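Local atomic coordinates of N-acetylneuraminate lyase (Peptoclostridium difficile, PDB entry 4WOZ), a protein that belongs to the dihydrodipicolinate synthetase family of lyases, folds as a TIM barrel, and carries 2-(acetylamino)-2-deoxy-D-mannose in the model. Residues 41-44 / 45-49; 65-68 / 69-73; 103-106 / 107-111; 130-133 / 134-138; 206-209 / 210-214. All coordinates share one frame; numbering follows the deposited sequence.

Contact 1 of 5, residues 41-44 / 45-49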
loop_
_atom_site.group_PDB
_atom_site.type_symbol
_atom_site.label_atom_id
_atom_site.label_comp_id
_atom_site.label_asym_id
_atom_site.label_seq_id
_atom_site.Cartn_x
_atom_site.Cartn_y
_atom_site.Cartn_z
ATOM N N ILE A 41 -21.865 27.652 -12.062
ATOM C CA ILE A 41 -22.329 27.077 -13.318
ATOM C C ILE A 41 -22.143 28.064 -14.471
ATOM O O ILE A 41 -21.555 27.732 -15.496
ATOM C CB ILE A 41 -23.813 26.691 -13.212
ATOM C CG1 ILE A 41 -23.973 25.582 -12.169
ATOM C CG2 ILE A 41 -24.352 26.265 -14.585
ATOM C CD1 ILE A 41 -25.410 25.205 -11.878
ATOM N N ARG A 42 -22.651 29.279 -14.286
ATOM C CA ARG A 42 -22.544 30.330 -15.296
ATOM C C ARG A 42 -21.087 30.638 -15.623
ATOM O O ARG A 42 -20.743 30.924 -16.771
ATOM C CB ARG A 42 -23.236 31.602 -14.794
ATOM C CG ARG A 42 -24.755 31.575 -14.897
ATOM C CD ARG A 42 -25.230 32.406 -16.084
ATOM N NE ARG A 42 -24.742 31.908 -17.369
ATOM C CZ ARG A 42 -25.283 30.891 -18.032
ATOM N NH1 ARG A 42 -26.335 30.256 -17.535
ATOM N NH2 ARG A 42 -24.783 30.522 -19.202
ATOM N N HIS A 43 -20.237 30.584 -14.602
ATOM C CA HIS A 43 -18.816 30.856 -14.767
ATOM C C HIS A 43 -18.177 29.806 -15.673
ATOM O O HIS A 43 -17.384 30.131 -16.561
ATOM C CB HIS A 43 -18.131 30.861 -13.402
ATOM C CG HIS A 43 -16.658 31.119 -13.463
ATOM N ND1 HIS A 43 -16.129 32.345 -13.804
ATOM C CD2 HIS A 43 -15.601 30.311 -13.212
ATOM C CE1 HIS A 43 -14.810 32.282 -13.758
ATOM N NE2 HIS A 43 -14.465 31.058 -13.402
ATOM N N ASN A 44 -18.530 28.544 -15.448
ATOM C CA ASN A 44 -17.988 27.455 -16.255
ATOM C C ASN A 44 -18.428 27.548 -17.713
ATOM O O ASN A 44 -17.655 27.253 -18.618
ATOM C CB ASN A 44 -18.405 26.095 -15.680
ATOM C CG ASN A 44 -17.472 25.614 -14.587
ATOM O OD1 ASN A 44 -16.273 25.450 -14.808
ATOM N ND2 ASN A 44 -18.017 25.383 -13.403
ATOM N N ILE A 45 -19.669 27.965 -17.938
ATOM C CA ILE A 45 -20.187 28.078 -19.297
ATOM C C ILE A 45 -19.666 29.313 -20.029
ATOM O O ILE A 45 -19.117 29.218 -21.127
ATOM C CB ILE A 45 -21.731 28.155 -19.305
ATOM C CG1 ILE A 45 -22.318 26.899 -18.666
ATOM C CG2 ILE A 45 -22.250 28.307 -20.754
ATOM C CD1 ILE A 45 -23.810 26.972 -18.464
ATOM N N ASP A 46 -19.827 30.471 -19.400
ATOM C CA ASP A 46 -19.444 31.731 -20.016
ATOM C C ASP A 46 -17.984 32.156 -19.932
ATOM O O ASP A 46 -17.506 32.888 -20.802
ATOM C CB ASP A 46 -20.337 32.844 -19.463
ATOM C CG ASP A 46 -21.809 32.490 -19.533
ATOM O OD1 ASP A 46 -22.217 31.850 -20.525
ATOM O OD2 ASP A 46 -22.564 32.857 -18.604
ATOM N N VAL A 47 -17.269 31.712 -18.904
ATOM C CA VAL A 47 -15.874 32.110 -18.771
ATOM C C VAL A 47 -14.906 30.980 -19.084
ATOM O O VAL A 47 -13.961 31.168 -19.852
ATOM C CB VAL A 47 -15.571 32.644 -17.354
ATOM C CG1 VAL A 47 -14.155 33.198 -17.311
ATOM C CG2 VAL A 47 -16.582 33.720 -16.975
ATOM N N CYS A 48 -15.140 29.813 -18.490
ATOM C CA CYS A 48 -14.282 28.655 -18.719
ATOM C C CYS A 48 -14.538 28.045 -20.088
ATOM O O CYS A 48 -13.654 27.419 -20.662
ATOM C CB CYS A 48 -14.512 27.601 -17.638
ATOM S SG CYS A 48 -14.136 28.181 -15.977
ATOM N N LYS A 49 -15.748 28.230 -20.611
ATOM C CA LYS A 49 -16.108 27.692 -21.926
ATOM C C LYS A 49 -15.959 26.169 -22.029
ATOM O O LYS A 49 -15.465 25.657 -23.035
ATOM C CB LYS A 49 -15.256 28.350 -23.017
ATOM C CG LYS A 49 -15.638 29.789 -23.365
ATOM C CD LYS A 49 -17.014 29.860 -24.018
ATOM C CE LYS A 49 -17.262 31.211 -24.696
ATOM N NZ LYS A 49 -17.244 32.381 -23.767
#

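Contact 2 of 5, residues 65-68 / 69-73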
loop_
_atom_site.group_PDB
_atom_site.type_symbol
_atom_site.label_atom_id
_atom_site.label_comp_id
_atom_site.label_asym_id
_atom_site.label_seq_id
_atom_site.Cartn_x
_atom_site.Cartn_y
_atom_site.Cartn_z
ATOM N N LEU A 65 -23.294 15.148 1.209
ATOM C CA LEU A 65 -24.638 15.699 1.084
ATOM C C LEU A 65 -25.748 14.673 1.232
ATOM O O LEU A 65 -25.553 13.489 0.964
ATOM C CB LEU A 65 -24.781 16.391 -0.273
ATOM C CG LEU A 65 -23.713 17.445 -0.572
ATOM C CD1 LEU A 65 -23.925 18.022 -1.964
ATOM C CD2 LEU A 65 -23.775 18.536 0.483
ATOM N N SER A 66 -26.917 15.143 1.654
ATOM C CA SER A 66 -28.079 14.279 1.813
ATOM C C SER A 66 -28.664 14.069 0.424
ATOM O O SER A 66 -28.412 14.860 -0.488
ATOM C CB SER A 66 -29.122 14.942 2.713
ATOM O OG SER A 66 -29.545 16.177 2.158
ATOM N N THR A 67 -29.444 13.008 0.261
ATOM C CA THR A 67 -30.036 12.712 -1.031
ATOM C C THR A 67 -30.881 13.877 -1.569
ATOM O O THR A 67 -30.888 14.133 -2.772
ATOM C CB THR A 67 -30.884 11.431 -0.957
ATOM O OG1 THR A 67 -31.325 11.070 -2.273
ATOM C CG2 THR A 67 -32.093 11.642 -0.059
ATOM N N ASP A 68 -31.579 14.589 -0.686
ATOM C CA ASP A 68 -32.399 15.723 -1.114
ATOM C C ASP A 68 -31.525 16.854 -1.649
ATOM O O ASP A 68 -31.888 17.537 -2.607
ATOM C CB ASP A 68 -33.260 16.261 0.042
ATOM C CG ASP A 68 -34.395 15.316 0.422
ATOM O OD1 ASP A 68 -35.163 14.902 -0.475
ATOM O OD2 ASP A 68 -34.529 14.995 1.624
ATOM N N GLU A 69 -30.377 17.062 -1.019
ATOM C CA GLU A 69 -29.480 18.111 -1.467
ATOM C C GLU A 69 -28.962 17.757 -2.855
ATOM O O GLU A 69 -28.845 18.624 -3.721
ATOM C CB GLU A 69 -28.324 18.270 -0.483
ATOM C CG GLU A 69 -28.775 18.763 0.879
ATOM C CD GLU A 69 -27.638 18.876 1.867
ATOM O OE1 GLU A 69 -26.987 17.844 2.137
ATOM O OE2 GLU A 69 -27.398 19.996 2.371
ATOM N N LYS A 70 -28.665 16.477 -3.063
ATOM C CA LYS A 70 -28.171 16.017 -4.351
ATOM C C LYS A 70 -29.207 16.322 -5.427
ATOM O O LYS A 70 -28.867 16.776 -6.519
ATOM C CB LYS A 70 -27.888 14.514 -4.311
ATOM C CG LYS A 70 -26.705 14.133 -3.429
ATOM C CD LYS A 70 -26.518 12.624 -3.370
ATOM C CE LYS A 70 -25.362 12.248 -2.446
ATOM N NZ LYS A 70 -25.179 10.772 -2.357
ATOM N N LYS A 71 -30.472 16.072 -5.107
ATOM C CA LYS A 71 -31.553 16.330 -6.043
ATOM C C LYS A 71 -31.672 17.824 -6.345
ATOM O O LYS A 71 -31.814 18.210 -7.509
ATOM C CB LYS A 71 -32.876 15.795 -5.489
ATOM C CG LYS A 71 -32.991 14.281 -5.518
ATOM C CD LYS A 71 -34.305 13.805 -4.905
ATOM C CE LYS A 71 -34.492 12.304 -5.104
ATOM N NZ LYS A 71 -35.780 11.808 -4.543
ATOM N N ARG A 72 -31.611 18.668 -5.317
ATOM C CA ARG A 72 -31.714 20.101 -5.565
ATOM C C ARG A 72 -30.577 20.570 -6.459
ATOM O O ARG A 72 -30.771 21.427 -7.323
ATOM C CB ARG A 72 -31.701 20.927 -4.271
ATOM C CG ARG A 72 -31.654 22.426 -4.587
ATOM C CD ARG A 72 -32.322 23.321 -3.561
ATOM N NE ARG A 72 -31.433 23.721 -2.474
ATOM C CZ ARG A 72 -31.580 24.846 -1.779
ATOM N NH1 ARG A 72 -32.576 25.675 -2.067
ATOM N NH2 ARG A 72 -30.740 25.142 -0.795
ATOM N N ILE A 73 -29.389 20.014 -6.246
ATOM C CA ILE A 73 -28.235 20.376 -7.056
ATOM C C ILE A 73 -28.486 19.979 -8.515
ATOM O O ILE A 73 -28.234 20.762 -9.430
ATOM C CB ILE A 73 -26.952 19.687 -6.522
ATOM C CG1 ILE A 73 -26.582 20.292 -5.165
ATOM C CG2 ILE A 73 -25.799 19.855 -7.510
ATOM C CD1 ILE A 73 -25.507 19.540 -4.432
#

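Contact 3 of 5, residues 103-106 / 107-111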
loop_
_atom_site.group_PDB
_atom_site.type_symbol
_atom_site.label_atom_id
_atom_site.label_comp_id
_atom_site.label_asym_id
_atom_site.label_seq_id
_atom_site.Cartn_x
_atom_site.Cartn_y
_atom_site.Cartn_z
ATOM N N ALA A 103 -30.521 8.092 -10.710
ATOM C CA ALA A 103 -30.404 7.840 -12.139
ATOM C C ALA A 103 -31.746 8.166 -12.787
ATOM O O ALA A 103 -31.795 8.704 -13.894
ATOM C CB ALA A 103 -30.036 6.384 -12.397
ATOM N N LYS A 104 -32.829 7.829 -12.091
ATOM C CA LYS A 104 -34.178 8.100 -12.588
ATOM C C LYS A 104 -34.426 9.602 -12.584
ATOM O O LYS A 104 -34.830 10.185 -13.592
ATOM C CB LYS A 104 -35.225 7.427 -11.700
ATOM C CG LYS A 104 -35.389 5.935 -11.912
ATOM C CD LYS A 104 -36.536 5.413 -11.050
ATOM C CE LYS A 104 -37.043 4.063 -11.536
ATOM N NZ LYS A 104 -35.975 3.023 -11.533
ATOM N N PHE A 105 -34.181 10.218 -11.433
ATOM C CA PHE A 105 -34.370 11.651 -11.269
ATOM C C PHE A 105 -33.642 12.444 -12.359
ATOM O O PHE A 105 -34.254 13.245 -13.062
ATOM C CB PHE A 105 -33.866 12.088 -9.889
ATOM C CG PHE A 105 -34.163 13.524 -9.559
ATOM C CD1 PHE A 105 -35.467 13.940 -9.318
ATOM C CD2 PHE A 105 -33.138 14.458 -9.479
ATOM C CE1 PHE A 105 -35.748 15.267 -9.001
ATOM C CE2 PHE A 105 -33.406 15.788 -9.163
ATOM C CZ PHE A 105 -34.716 16.192 -8.924
ATOM N N THR A 106 -32.342 12.213 -12.506
ATOM C CA THR A 106 -31.561 12.937 -13.505
ATOM C C THR A 106 -31.965 12.617 -14.940
ATOM O O THR A 106 -31.999 13.506 -15.785
ATOM C CB THR A 106 -30.040 12.682 -13.333
ATOM O OG1 THR A 106 -29.762 11.279 -13.432
ATOM C CG2 THR A 106 -29.569 13.193 -11.971
ATOM N N THR A 107 -32.273 11.357 -15.226
ATOM C CA THR A 107 -32.680 10.999 -16.579
ATOM C C THR A 107 -33.958 11.754 -16.950
ATOM O O THR A 107 -34.108 12.235 -18.083
ATOM C CB THR A 107 -32.931 9.485 -16.716
ATOM O OG1 THR A 107 -31.693 8.779 -16.563
ATOM C CG2 THR A 107 -33.526 9.163 -18.083
ATOM N N ASP A 108 -34.873 11.872 -15.992
ATOM C CA ASP A 108 -36.122 12.575 -16.238
ATOM C C ASP A 108 -35.869 14.070 -16.416
ATOM O O ASP A 108 -36.610 14.744 -17.128
ATOM C CB ASP A 108 -37.116 12.333 -15.099
ATOM C CG ASP A 108 -37.628 10.901 -15.064
ATOM O OD1 ASP A 108 -37.533 10.210 -16.099
ATOM O OD2 ASP A 108 -38.139 10.472 -14.005
ATOM N N LEU A 109 -34.824 14.580 -15.770
ATOM C CA LEU A 109 -34.464 15.991 -15.886
ATOM C C LEU A 109 -33.810 16.252 -17.239
ATOM O O LEU A 109 -33.596 17.399 -17.630
ATOM C CB LEU A 109 -33.500 16.396 -14.770
ATOM C CG LEU A 109 -34.105 16.698 -13.399
ATOM C CD1 LEU A 109 -32.993 17.022 -12.416
ATOM C CD2 LEU A 109 -35.073 17.877 -13.511
ATOM N N GLY A 110 -33.487 15.176 -17.948
ATOM C CA GLY A 110 -32.872 15.321 -19.251
ATOM C C GLY A 110 -31.354 15.339 -19.288
ATOM O O GLY A 110 -30.777 15.897 -20.223
ATOM N N TYR A 111 -30.695 14.757 -18.286
ATOM C CA TYR A 111 -29.235 14.709 -18.300
ATOM C C TYR A 111 -28.822 13.839 -19.483
ATOM O O TYR A 111 -29.426 12.801 -19.736
ATOM C CB TYR A 111 -28.680 14.128 -16.988
ATOM C CG TYR A 111 -28.482 15.178 -15.914
ATOM C CD1 TYR A 111 -29.575 15.771 -15.290
ATOM C CD2 TYR A 111 -27.205 15.635 -15.578
ATOM C CE1 TYR A 111 -29.410 16.804 -14.362
ATOM C CE2 TYR A 111 -27.029 16.672 -14.646
ATOM C CZ TYR A 111 -28.139 17.250 -14.050
ATOM O OH TYR A 111 -28.000 18.304 -13.176
HETATM O O HOH W 1 -36.273 7.982 -15.352
#

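Contact 4 of 5, residues 130-133 / 134-138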
loop_
_atom_site.group_PDB
_atom_site.type_symbol
_atom_site.label_atom_id
_atom_site.label_comp_id
_atom_site.label_asym_id
_atom_site.label_seq_id
_atom_site.Cartn_x
_atom_site.Cartn_y
_atom_site.Cartn_z
ATOM N N LYS A 130 -20.222 -5.465 -10.798
ATOM C CA LYS A 130 -20.844 -5.610 -12.110
ATOM C C LYS A 130 -22.363 -5.477 -12.029
ATOM O O LYS A 130 -22.987 -4.853 -12.895
ATOM C CB LYS A 130 -20.478 -6.966 -12.713
ATOM C CG LYS A 130 -20.958 -7.169 -14.132
ATOM C CD LYS A 130 -20.521 -8.527 -14.658
ATOM C CE LYS A 130 -20.827 -8.676 -16.143
ATOM N NZ LYS A 130 -22.273 -8.488 -16.450
ATOM N N HIS A 131 -22.956 -6.062 -10.991
ATOM C CA HIS A 131 -24.401 -5.990 -10.813
ATOM C C HIS A 131 -24.803 -4.576 -10.433
ATOM O O HIS A 131 -25.871 -4.104 -10.813
ATOM C CB HIS A 131 -24.867 -6.964 -9.731
ATOM C CG HIS A 131 -26.339 -6.899 -9.461
ATOM N ND1 HIS A 131 -26.863 -6.323 -8.324
ATOM C CD2 HIS A 131 -27.398 -7.316 -10.195
ATOM C CE1 HIS A 131 -28.183 -6.389 -8.368
ATOM N NE2 HIS A 131 -28.533 -6.987 -9.493
ATOM N N TYR A 132 -23.943 -3.908 -9.677
ATOM C CA TYR A 132 -24.190 -2.534 -9.262
ATOM C C TYR A 132 -24.366 -1.650 -10.502
ATOM O O TYR A 132 -25.322 -0.885 -10.593
ATOM C CB TYR A 132 -23.019 -2.063 -8.387
ATOM C CG TYR A 132 -22.891 -0.569 -8.158
ATOM C CD1 TYR A 132 -22.174 0.232 -9.048
ATOM C CD2 TYR A 132 -23.429 0.033 -7.023
ATOM C CE1 TYR A 132 -21.987 1.588 -8.808
ATOM C CE2 TYR A 132 -23.249 1.395 -6.775
ATOM C CZ TYR A 132 -22.524 2.163 -7.669
ATOM O OH TYR A 132 -22.309 3.499 -7.414
ATOM N N TYR A 133 -23.461 -1.782 -11.468
ATOM C CA TYR A 133 -23.532 -0.985 -12.690
ATOM C C TYR A 133 -24.725 -1.349 -13.587
ATOM O O TYR A 133 -25.420 -0.467 -14.093
ATOM C CB TYR A 133 -22.216 -1.108 -13.475
ATOM C CG TYR A 133 -21.094 -0.250 -12.914
ATOM C CD1 TYR A 133 -21.227 1.136 -12.842
ATOM C CD2 TYR A 133 -19.903 -0.820 -12.461
ATOM C CE1 TYR A 133 -20.203 1.935 -12.333
ATOM C CE2 TYR A 133 -18.871 -0.026 -11.948
ATOM C CZ TYR A 133 -19.030 1.350 -11.889
ATOM O OH TYR A 133 -18.018 2.148 -11.405
ATOM N N ASN A 134 -24.963 -2.642 -13.784
ATOM C CA ASN A 134 -26.083 -3.085 -14.608
ATOM C C ASN A 134 -27.414 -2.653 -14.001
ATOM O O ASN A 134 -28.308 -2.201 -14.710
ATOM C CB ASN A 134 -26.069 -4.605 -14.766
ATOM C CG ASN A 134 -24.895 -5.095 -15.588
ATOM O OD1 ASN A 134 -24.655 -4.615 -16.695
ATOM N ND2 ASN A 134 -24.159 -6.060 -15.051
ATOM N N THR A 135 -27.546 -2.797 -12.689
ATOM C CA THR A 135 -28.777 -2.406 -12.021
ATOM C C THR A 135 -29.053 -0.930 -12.286
ATOM O O THR A 135 -30.165 -0.548 -12.645
ATOM C CB THR A 135 -28.687 -2.640 -10.494
ATOM O OG1 THR A 135 -28.670 -4.048 -10.226
ATOM C CG2 THR A 135 -29.872 -2.014 -9.781
ATOM N N ILE A 136 -28.031 -0.104 -12.117
ATOM C CA ILE A 136 -28.174 1.328 -12.330
ATOM C C ILE A 136 -28.604 1.704 -13.746
ATOM O O ILE A 136 -29.641 2.335 -13.929
ATOM C CB ILE A 136 -26.856 2.068 -12.009
ATOM C CG1 ILE A 136 -26.557 1.963 -10.512
ATOM C CG2 ILE A 136 -26.955 3.528 -12.442
ATOM C CD1 ILE A 136 -25.243 2.589 -10.108
ATOM N N ILE A 137 -27.815 1.317 -14.743
ATOM C CA ILE A 137 -28.114 1.673 -16.131
ATOM C C ILE A 137 -29.308 0.961 -16.754
ATOM O O ILE A 137 -29.931 1.489 -17.677
ATOM C CB ILE A 137 -26.878 1.458 -17.047
ATOM C CG1 ILE A 137 -27.102 2.141 -18.401
ATOM C CG2 ILE A 137 -26.627 -0.032 -17.249
ATOM C CD1 ILE A 137 -27.323 3.645 -18.308
ATOM N N ASN A 138 -29.633 -0.233 -16.268
ATOM C CA ASN A 138 -30.772 -0.958 -16.821
ATOM C C ASN A 138 -32.084 -0.389 -16.287
ATOM O O ASN A 138 -33.151 -0.630 -16.855
ATOM C CB ASN A 138 -30.689 -2.452 -16.492
ATOM C CG ASN A 138 -29.460 -3.112 -17.088
ATOM O OD1 ASN A 138 -29.026 -2.766 -18.189
ATOM N ND2 ASN A 138 -28.902 -4.081 -16.368
#

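Contact 5 of 5, residues 206-209 / 210-214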
loop_
_atom_site.group_PDB
_atom_site.type_symbol
_atom_site.label_atom_id
_atom_site.label_comp_id
_atom_site.label_asym_id
_atom_site.label_seq_id
_atom_site.Cartn_x
_atom_site.Cartn_y
_atom_site.Cartn_z
ATOM N N PRO A 206 -0.209 14.038 -21.198
ATOM C CA PRO A 206 0.114 12.645 -21.524
ATOM C C PRO A 206 -1.110 11.765 -21.770
ATOM O O PRO A 206 -1.046 10.801 -22.529
ATOM C CB PRO A 206 0.947 12.185 -20.322
ATOM C CG PRO A 206 0.483 13.079 -19.202
ATOM C CD PRO A 206 0.351 14.418 -19.890
ATOM N N ALA A 207 -2.230 12.091 -21.137
ATOM C CA ALA A 207 -3.429 11.291 -21.330
ATOM C C ALA A 207 -4.021 11.572 -22.712
ATOM O O ALA A 207 -4.522 10.668 -23.382
ATOM C CB ALA A 207 -4.449 11.601 -20.243
ATOM N N THR A 208 -3.961 12.828 -23.137
ATOM C CA THR A 208 -4.495 13.202 -24.436
ATOM C C THR A 208 -3.716 12.527 -25.557
ATOM O O THR A 208 -4.305 12.105 -26.549
ATOM C CB THR A 208 -4.479 14.733 -24.640
ATOM O OG1 THR A 208 -5.264 15.356 -23.613
ATOM C CG2 THR A 208 -5.082 15.096 -25.987
ATOM N N VAL A 209 -2.399 12.413 -25.400
ATOM C CA VAL A 209 -1.590 11.772 -26.430
ATOM C C VAL A 209 -1.940 10.284 -26.549
ATOM O O VAL A 209 -1.658 9.654 -27.569
ATOM C CB VAL A 209 -0.067 11.935 -26.157
ATOM C CG1 VAL A 209 0.324 11.274 -24.851
ATOM C CG2 VAL A 209 0.724 11.322 -27.281
ATOM N N LEU A 210 -2.566 9.727 -25.512
ATOM C CA LEU A 210 -2.959 8.321 -25.544
ATOM C C LEU A 210 -4.360 8.140 -26.128
ATOM O O LEU A 210 -4.919 7.040 -26.115
ATOM C CB LEU A 210 -2.873 7.701 -24.142
ATOM C CG LEU A 210 -1.433 7.458 -23.672
ATOM C CD1 LEU A 210 -1.428 6.830 -22.280
ATOM C CD2 LEU A 210 -0.716 6.544 -24.664
ATOM N N GLY A 211 -4.923 9.229 -26.643
ATOM C CA GLY A 211 -6.231 9.164 -27.270
ATOM C C GLY A 211 -7.511 9.339 -26.466
ATOM O O GLY A 211 -8.572 8.945 -26.954
ATOM N N VAL A 212 -7.455 9.919 -25.268
ATOM C CA VAL A 212 -8.689 10.096 -24.504
ATOM C C VAL A 212 -9.670 10.961 -25.291
ATOM O O VAL A 212 -9.274 11.789 -26.117
ATOM C CB VAL A 212 -8.443 10.744 -23.120
ATOM C CG1 VAL A 212 -7.600 9.817 -22.268
ATOM C CG2 VAL A 212 -7.776 12.104 -23.274
ATOM N N ASP A 213 -10.953 10.771 -25.021
ATOM C CA ASP A 213 -12.003 11.500 -25.715
ATOM C C ASP A 213 -12.384 12.823 -25.075
ATOM O O ASP A 213 -13.244 13.544 -25.583
ATOM C CB ASP A 213 -13.222 10.599 -25.831
ATOM C CG ASP A 213 -12.934 9.369 -26.663
ATOM O OD1 ASP A 213 -12.827 9.519 -27.895
ATOM O OD2 ASP A 213 -12.791 8.265 -26.093
ATOM N N GLY A 214 -11.730 13.143 -23.965
ATOM C CA GLY A 214 -12.025 14.380 -23.271
ATOM C C GLY A 214 -11.503 14.289 -21.855
ATOM O O GLY A 214 -10.770 13.362 -21.514
HETATM O O HOH W 2 -6.940 12.529 -27.707
#

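Contact 1 of 5, residues 41-44 / 45-49
R42 grips the carboxylate of D46 one helical turn on through two nitrogens side by side: NE donates to OD2 at 2.7 Å and NH2 to OD1 at 3.2 Å. Both oxygens are met on their syn sides and lie near the guanidinium plane, though the two flat groups are turned 28° from each other. The arginine chain bends at chi2 and again at chi3 (62°), which lays its NE edge against the acid. One residue on, H43 ND1 has V47 CG2 at 3.5 Å, while C48 SG approaches the same imidazole obliquely, 4.3 Å from its centroid. The backbone widens here into a pi-type turn, with H43 O accepting from V47 N at 2.8 Å and from C48 N at 3.0 Å. Further out, E80 and E84 form salt bridges with R42 NH1 and NH2, and the N44 amide is held between S20 and N221. I41 and I45 lie side by side and pack on helix 67-81, the next helix. Shared by three carboxylates, the R42 guanidinium probably helps keep them ionised and links helix 34-48 to the last part of helix 67-81 (E80) and the loop after it (E84).

Contact 2 of 5, residues 65-68 / 69-73
S66 and E69 form the capping box that opens helix 67-81, the helix between barrel strands 52-55 and 86-90. The glutamate turns back towards the start of the helix, CG lying beside its own backbone N (chi1 -65°), and brings OE1 to S66 N at 2.7 Å. That bond is nearly straight (174°) and uses the anti lone pair of OE1. The reciprocal half is slack: E69 N gives only a weak bond to S66 OG at 3.4 Å, and the same hydroxyl donates weakly to OE1. E69 OE2 makes a salt bridge with R280, so the carboxylate is held from both oxygens. L65 runs across the glutamate at about a right angle, its CB 3.6 Å from E69 OE1 and CD2 also alongside, which gives the charged group an apolar flank. K70 and K71 instead extend fully, K70 passing its CE beside L65 O at 3.6 Å; their ammonium groups form salt bridges with E98 and E101 of helix 96-109. One turn beyond the box, I73 meets L65 methyl against methyl: the two CD1 atoms stand 3.3 Å apart, closer than methyls normally approach.

Contact 3 of 5, residues 103-106 / 107-111
F105 swings its ring away from the backbone N (chi1 -173°) while L109 sends CG to the side opposite its carbonyl carbon (chi1 -80°), and the two meet one turn apart on helix 96-109. L109 CG lies over one face of the ring, and CD1 comes to 3.5 Å from F105 CE2. T106 takes a different torsion: OG1 stands between the backbone N and the carbonyl carbon, where it bonds to L102 O, and this turns the methyl CG2 over one face of the Y111 ring, displaced towards the rim.

The helix closes in a Schellman motif. Y111 N reaches back to T106 O at 3.1 Å in an almost straight bond (172°), and G110 N donates to T107 O at 3.0 Å; G110, at positive phi, makes the reversal. The 103-107 turn carries an extra bond, since A103 O accepts from T107 N at 3.0 Å and from T107 OG1 at 2.7 Å, the donors arriving from opposite faces of the carbonyl plane. On the solvent side, a water donates to K104 O and, at 2.7 Å, to D108 OD1.

Beyond the helix, Y111 OH bonds to F74 O, and its ring meets that of F74 edge to face; N142 ND2 binds both T107 OG1 and Y111 O. As the chain turns into strand 113-117, L109 and T106 each pack on one face of an aromatic ring. The Schellman bonds give T106 O and T107 O their donors at the helix end, while the threonine hydroxyl and the water add a second donor to A103 O and K104 O.

Contact 4 of 5, residues 130-133 / 134-138
T135 and H131 are joined by two polar bonds in this part of helix 126-138. The backbone N and OG1 of T135 both donate to H131 O, at 2.8 and 2.9 Å, reaching it from opposite faces of the carbonyl plane. T135 OG1 stands beside its own backbone N (chi1 -69°), which aims it back at that carbonyl and also sets it above one face of the H131 imidazole, towards the rim, 3.0 Å from CE1. The hydroxyl thus lies over the ring but spends its proton on the backbone. Regular helical bonds continue alongside, including I137 N to Y133 O at 3.1 Å.

The apolar contacts fall on the face turned to the barrel. I136 CD1 makes a CH-pi contact over the Y132 ring, 3.8 Å from its centroid and 19° off the ring normal, and nearest to the CE1 side at 3.6 Å. The same isoleucine is packed closely on the backbone, with CG1 3.1 Å from Y132 O. Between the tyrosines themselves, Y132 CD1 sits over the centre of the Y133 ring, while Y133 CE1 lies in plane at the edge of Y132.

Of the second subunit, Q281 packs on H131 and P282 on Y132, placing this helix at a subunit boundary. Y132 OH bonds to S93 N, in the loop after strand 86-90, and Y133 OH to A116 O near the end of strand 113-117. I136 wedges between that strand and helix 96-109, whereas Y133 and I137 rest on strand 144-147.

Contact 5 of 5, residues 206-209 / 210-214
A207 and T208 present two flat carbonyl groups to the residues that follow, and in each case the donor stands well above the plane. L210 N meets A207 O at 3.0 Å from 67° out of the carbonyl plane, and G211 N meets T208 O at 2.9 Å from 61° out. Both bonds span three residues, so helix 204-209 gives way through two tight successive turns. V212 then folds back over this end: CG1 comes within 3.4 Å of A207 O and CG2 within 3.6 Å of T208 CA. With CG2 set between the backbone N and the carbonyl carbon, the valine straddles the A207 carbonyl with both methyls. G211 makes the reversal at positive phi (88°), where it has no CB to press on L210 O. A water donates to T208 O and V212 O, 2.9 Å from each, joining the helix to the outgoing chain. Beyond this helix-to-strand turn, which leads into the last strand of the TIM barrel (214-217), D213 forms a salt bridge with R188. P206 of the third subunit packs on P206 here. Within the chain, A207 and L210 pack on helix 181-190, T208 lies against helix 220-235, and V212 touches strand 195-198.

In the fold
The five contacts follow one another along the chain and all lie on the helical layer around the closed eight-stranded parallel barrel. Contacts 1 to 4 fall on helices 34-48, 67-81, 96-109 and 126-138, each part of a beta-alpha-beta unit; contact 5 lies where helix 204-209 leads into strand 214-217. Neighbours touch in two places: contacts 2 and 3, centres 14 Å apart, and contacts 3 and 4, 16 Å apart. Contacts 1 and 4 lie on opposite sides of the chain's centre, as do 2 and 5, with centres 33 Å apart in each case. Contacts 4 and 5 pack against other subunits, and contact 2 reaches one through a weak, long ion pair, so the layer serves both barrel and oligomer.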